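Local coordinates for protein glycoside hydrolase, GH17 family (PDB 6FCG) that probably hydrolyses internal beta-1,3-glucosidic bonds of laminarin, as a family 17 endo-laminarinase from a marine bacterium, at residues 85-90 with 303-308; 331-336 with 347-352. One frame throughout, in Å; residues are numbered along the deposited sequence.

Contact 1 of 2, residues 85-90 with 303-308; sequences ILRTYN and IGETGW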
# COMPACT_ATOMS: atom_id res chain seq x y z
N ILE A 85 -37.88 -23.03 18.90
CA ILE A 85 -37.90 -21.75 19.61
C ILE A 85 -37.12 -20.71 18.84
O ILE A 85 -36.05 -20.99 18.29
CB ILE A 85 -37.45 -21.89 21.09
CG1 ILE A 85 -37.49 -20.55 21.78
CG2 ILE A 85 -36.06 -22.52 21.20
CD1 ILE A 85 -37.52 -20.65 23.28
N LEU A 86 -37.71 -19.52 18.72
CA LEU A 86 -37.01 -18.43 18.07
C LEU A 86 -36.85 -17.22 18.96
O LEU A 86 -37.49 -17.10 20.00
CB LEU A 86 -37.53 -18.14 16.66
CG LEU A 86 -39.00 -18.06 16.45
CD1 LEU A 86 -39.48 -16.64 16.64
CD2 LEU A 86 -39.36 -18.46 15.05
N ARG A 87 -35.93 -16.36 18.54
CA ARG A 87 -35.53 -15.16 19.23
C ARG A 87 -35.76 -13.93 18.39
O ARG A 87 -35.54 -13.93 17.18
CB ARG A 87 -34.04 -15.24 19.44
CG ARG A 87 -33.56 -14.34 20.51
CD ARG A 87 -32.06 -14.22 20.53
NE ARG A 87 -31.81 -12.95 21.18
CZ ARG A 87 -30.71 -12.24 21.10
NH1 ARG A 87 -29.65 -12.69 20.42
NH2 ARG A 87 -30.68 -11.06 21.72
N THR A 88 -36.09 -12.86 19.07
CA THR A 88 -36.53 -11.61 18.47
C THR A 88 -35.86 -10.43 19.19
O THR A 88 -35.33 -10.61 20.31
CB THR A 88 -38.08 -11.60 18.55
OG1 THR A 88 -38.61 -11.74 17.22
CG2 THR A 88 -38.64 -10.37 19.26
N TYR A 89 -35.83 -9.26 18.57
CA TYR A 89 -34.92 -8.17 19.07
C TYR A 89 -35.58 -6.91 19.64
O TYR A 89 -35.06 -6.32 20.60
CB TYR A 89 -33.91 -7.81 17.98
CG TYR A 89 -32.91 -8.91 17.78
CD1 TYR A 89 -33.18 -9.97 16.92
CD2 TYR A 89 -31.70 -8.92 18.48
CE1 TYR A 89 -32.29 -11.02 16.78
CE2 TYR A 89 -30.79 -9.95 18.32
CZ TYR A 89 -31.08 -11.01 17.47
OH TYR A 89 -30.19 -12.03 17.29
N ASN A 90 -36.70 -6.51 19.06
CA ASN A 90 -37.48 -5.44 19.63
C ASN A 90 -38.96 -5.69 19.49
O ASN A 90 -39.40 -6.56 18.74
CB ASN A 90 -37.12 -4.11 19.00
CG ASN A 90 -37.49 -4.04 17.54
OD1 ASN A 90 -36.70 -4.45 16.70
ND2 ASN A 90 -38.64 -3.51 17.23
N ILE A 303 -26.51 -19.97 24.95
CA ILE A 303 -25.96 -19.13 23.89
C ILE A 303 -27.09 -18.40 23.19
O ILE A 303 -27.85 -18.98 22.43
CB ILE A 303 -25.09 -19.93 22.90
CG1 ILE A 303 -23.99 -20.71 23.66
CG2 ILE A 303 -24.46 -19.01 21.86
CD1 ILE A 303 -23.10 -19.87 24.57
N GLY A 304 -27.15 -17.11 23.43
CA GLY A 304 -28.13 -16.25 22.81
C GLY A 304 -27.81 -15.80 21.39
O GLY A 304 -28.71 -15.36 20.67
N GLU A 305 -26.53 -15.83 21.02
CA GLU A 305 -26.16 -15.40 19.69
C GLU A 305 -24.75 -15.87 19.34
O GLU A 305 -23.81 -15.62 20.06
CB GLU A 305 -26.31 -13.88 19.52
CG GLU A 305 -26.73 -13.44 18.11
CD GLU A 305 -26.78 -11.92 17.93
OE1 GLU A 305 -25.91 -11.37 17.19
OE2 GLU A 305 -27.66 -11.25 18.53
N THR A 306 -24.64 -16.57 18.22
CA THR A 306 -23.37 -16.76 17.53
C THR A 306 -23.67 -17.11 16.07
O THR A 306 -24.76 -17.60 15.77
CB THR A 306 -22.50 -17.83 18.18
OG1 THR A 306 -21.19 -17.80 17.60
CG2 THR A 306 -23.09 -19.24 17.99
N GLY A 307 -22.72 -16.87 15.19
CA GLY A 307 -22.93 -17.08 13.77
C GLY A 307 -21.69 -16.86 12.93
O GLY A 307 -20.70 -16.32 13.40
N TRP A 308 -21.74 -17.31 11.69
CA TRP A 308 -20.61 -17.24 10.77
C TRP A 308 -21.12 -16.97 9.34
O TRP A 308 -21.73 -17.83 8.73
CB TRP A 308 -19.87 -18.58 10.83
CG TRP A 308 -18.52 -18.57 10.27
CD1 TRP A 308 -18.19 -18.54 8.93
CD2 TRP A 308 -17.30 -18.63 10.98
NE1 TRP A 308 -16.83 -18.57 8.79
CE2 TRP A 308 -16.26 -18.61 10.03
CE3 TRP A 308 -16.98 -18.68 12.33
CZ2 TRP A 308 -14.92 -18.65 10.38
CZ3 TRP A 308 -15.65 -18.72 12.69
CH2 TRP A 308 -14.63 -18.71 11.72
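CG of R87 lies opposite the backbone N (chi1 -160°) and the chain runs extended to NE, carrying the guanidinium to G304 and E305, while Y89, its CG beside the backbone N (chi1 -71°), brings its hydroxyl to the same carboxylate. NH1 of R87 forms a salt bridge with OE2 of E305 at 3.1 Å; the hydrogen bond within it is bent and weak, as is the one from R87 NH1 to G304 O at 2.8 Å, to which G304 contributes its carbonyl oxygen. An arginine suits this buried place because its several N-H groups can serve several acceptors: NH2 goes to N168. Y89 OH donates to E305 OE2 at 2.9 Å, arriving from well above the carboxylate plane, so OE2 is gripped by two donors, while OE1 is held by Y243. The tyrosine also lays CE2 3.3 Å above the R87 guanidinium, towards the rim of one face, which probably limits its tilting. The contact spans the interior of the barrel, near the C-terminal ends of its strands, where TIM-barrel glycosidases have their active site. Strand 83-87 runs between strands 50-53 and 116-121; on the far side of the contact, I303 and T306 pack against helix 326-342.

Contact 2 of 2, residues 331-336 with 347-352; sequences IFYNHI and CFYFEA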
# COMPACT_ATOMS: atom_id res chain seq x y z
N ILE A 331 -19.55 -25.82 8.67
CA ILE A 331 -18.68 -26.41 9.68
C ILE A 331 -18.91 -25.77 11.06
O ILE A 331 -19.05 -26.47 12.07
CB ILE A 331 -17.20 -26.33 9.28
CG1 ILE A 331 -16.94 -27.24 8.09
CG2 ILE A 331 -16.31 -26.74 10.46
CD1 ILE A 331 -15.63 -26.97 7.39
N PHE A 332 -19.00 -24.45 11.10
CA PHE A 332 -19.21 -23.75 12.35
C PHE A 332 -20.57 -24.09 12.96
O PHE A 332 -20.64 -24.42 14.14
CB PHE A 332 -19.06 -22.23 12.17
CG PHE A 332 -19.10 -21.46 13.46
CD1 PHE A 332 -18.03 -21.51 14.33
CD2 PHE A 332 -20.20 -20.69 13.80
CE1 PHE A 332 -18.04 -20.81 15.52
CE2 PHE A 332 -20.22 -19.97 14.98
CZ PHE A 332 -19.14 -20.03 15.85
N TYR A 333 -21.62 -24.02 12.14
CA TYR A 333 -22.98 -24.33 12.58
C TYR A 333 -23.06 -25.71 13.25
O TYR A 333 -23.61 -25.84 14.34
CB TYR A 333 -23.96 -24.29 11.40
CG TYR A 333 -25.38 -24.62 11.78
CD1 TYR A 333 -26.17 -23.70 12.45
CD2 TYR A 333 -25.93 -25.85 11.44
CE1 TYR A 333 -27.49 -24.00 12.79
CE2 TYR A 333 -27.25 -26.16 11.77
CZ TYR A 333 -28.02 -25.24 12.45
OH TYR A 333 -29.31 -25.62 12.76
N ASN A 334 -22.50 -26.72 12.59
CA ASN A 334 -22.50 -28.10 13.10
C ASN A 334 -21.66 -28.29 14.35
O ASN A 334 -22.09 -29.01 15.26
CB ASN A 334 -22.06 -29.09 12.02
CG ASN A 334 -23.04 -29.17 10.87
OD1 ASN A 334 -24.26 -29.05 11.04
ND2 ASN A 334 -22.52 -29.37 9.70
N HIS A 335 -20.51 -27.63 14.42
CA HIS A 335 -19.70 -27.67 15.65
C HIS A 335 -20.45 -27.06 16.82
O HIS A 335 -20.37 -27.57 17.94
CB HIS A 335 -18.36 -26.95 15.50
CG HIS A 335 -17.26 -27.74 14.85
ND1 HIS A 335 -17.17 -29.12 14.90
CD2 HIS A 335 -16.16 -27.33 14.19
CE1 HIS A 335 -16.08 -29.52 14.26
NE2 HIS A 335 -15.45 -28.45 13.82
N ILE A 336 -21.15 -25.95 16.57
CA ILE A 336 -21.87 -25.22 17.64
C ILE A 336 -23.05 -26.07 18.11
O ILE A 336 -23.32 -26.13 19.29
CB ILE A 336 -22.30 -23.79 17.18
CG1 ILE A 336 -21.07 -22.89 17.00
CG2 ILE A 336 -23.26 -23.14 18.16
CD1 ILE A 336 -20.26 -22.60 18.26
N CYS A 347 -28.86 -22.84 21.67
CA CYS A 347 -28.12 -21.91 20.87
C CYS A 347 -29.07 -21.25 19.88
O CYS A 347 -29.51 -21.89 18.92
CB CYS A 347 -26.99 -22.60 20.12
SG CYS A 347 -26.08 -21.40 19.11
N PHE A 348 -29.33 -19.96 20.08
CA PHE A 348 -30.17 -19.19 19.17
C PHE A 348 -29.26 -18.74 18.04
O PHE A 348 -28.84 -17.60 17.99
CB PHE A 348 -30.80 -18.01 19.91
CG PHE A 348 -31.86 -18.42 20.92
CD1 PHE A 348 -31.50 -18.88 22.19
CD2 PHE A 348 -33.21 -18.37 20.60
CE1 PHE A 348 -32.47 -19.27 23.08
CE2 PHE A 348 -34.17 -18.74 21.50
CZ PHE A 348 -33.81 -19.19 22.75
N TYR A 349 -28.98 -19.65 17.11
CA TYR A 349 -27.93 -19.45 16.16
C TYR A 349 -28.31 -18.29 15.23
O TYR A 349 -29.49 -18.14 14.84
CB TYR A 349 -27.65 -20.76 15.38
CG TYR A 349 -26.56 -20.59 14.33
CD1 TYR A 349 -25.26 -20.78 14.67
CD2 TYR A 349 -26.86 -20.23 13.03
CE1 TYR A 349 -24.26 -20.60 13.75
CE2 TYR A 349 -25.87 -20.04 12.11
CZ TYR A 349 -24.56 -20.25 12.48
OH TYR A 349 -23.55 -20.08 11.57
N PHE A 350 -27.33 -17.47 14.87
CA PHE A 350 -27.56 -16.33 14.00
C PHE A 350 -27.15 -16.63 12.55
O PHE A 350 -25.94 -16.78 12.25
CB PHE A 350 -26.81 -15.10 14.51
CG PHE A 350 -27.40 -13.84 14.02
CD1 PHE A 350 -28.47 -13.27 14.68
CD2 PHE A 350 -26.98 -13.27 12.83
CE1 PHE A 350 -29.10 -12.14 14.20
CE2 PHE A 350 -27.61 -12.13 12.34
CZ PHE A 350 -28.68 -11.56 13.03
N GLU A 351 -28.10 -16.75 11.60
CA GLU A 351 -29.55 -16.52 11.78
C GLU A 351 -30.32 -17.42 10.79
O GLU A 351 -29.70 -18.12 9.97
CB GLU A 351 -29.94 -15.02 11.67
CG GLU A 351 -30.01 -14.43 10.29
CD GLU A 351 -30.49 -13.00 10.17
OE1 GLU A 351 -31.65 -12.65 10.50
OE2 GLU A 351 -29.65 -12.23 9.67
N ALA A 352 -31.64 -17.41 10.84
CA ALA A 352 -32.43 -18.25 9.94
C ALA A 352 -32.26 -17.85 8.47
O ALA A 352 -31.82 -18.68 7.65
CB ALA A 352 -33.89 -18.25 10.31
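Y333 drives its CD1 edge into the face of Y349, the tight part of this contact and a T-shaped stack with planes 83° apart and ring centroids 4.8 Å from each other. CD1 of Y333 stands 3.5 Å above the centre of the Y349 ring. Y349 has CG anti to the backbone N (chi1 179°), which sends the ring toward the helix, and chi2 of 88° turns a face to Y333. I336, a branched residue suited to filling space between helix and chain, touches C347 SG with CG2 at 3.4 Å. F332 is looser, its CD2 lying 4.1 Å from the rim atom CE1 of Y349, and its ring also meets W308. On the outer side N334 is exposed, and I331 and H335, only partly so, lie against helix 266-294. Polar ends find partners outside: Y333 OH bonds to R337, and Y349 OH makes a weak bond with W308 N. Were Y349 an alanine, the Y333 edge would probably lose the ring face it rests on, and W308 N a weak partner. Segment 347-352, bonded to I303 and T306 on one side and S53 on the other, appears to take the eighth strand's place, with helix 326-342 packed outside it, as in a (beta/alpha)8 barrel.

How the contacts relate
Along the chain the contacts come in series: contact 1 closes at 308 before contact 2 opens at 331, and their centres lie about 10 Å apart. Strand 301-305 supplies one side of contact 1 and leads on to helix 326-342, which supplies one side of contact 2; the chain then returns along 347-352. The returning segment joins the two directly, through probable hydrogen bonds from F348 N to I303 O at 2.9 Å and from F350 N to T306 O at 2.7 Å. Segment 347-352 thus appears to bridge strands 301-305 and 50-53 where the eighth strand of the barrel is expected. Contact 1 is the polar interior of that closure, contact 2 its apolar outer layer.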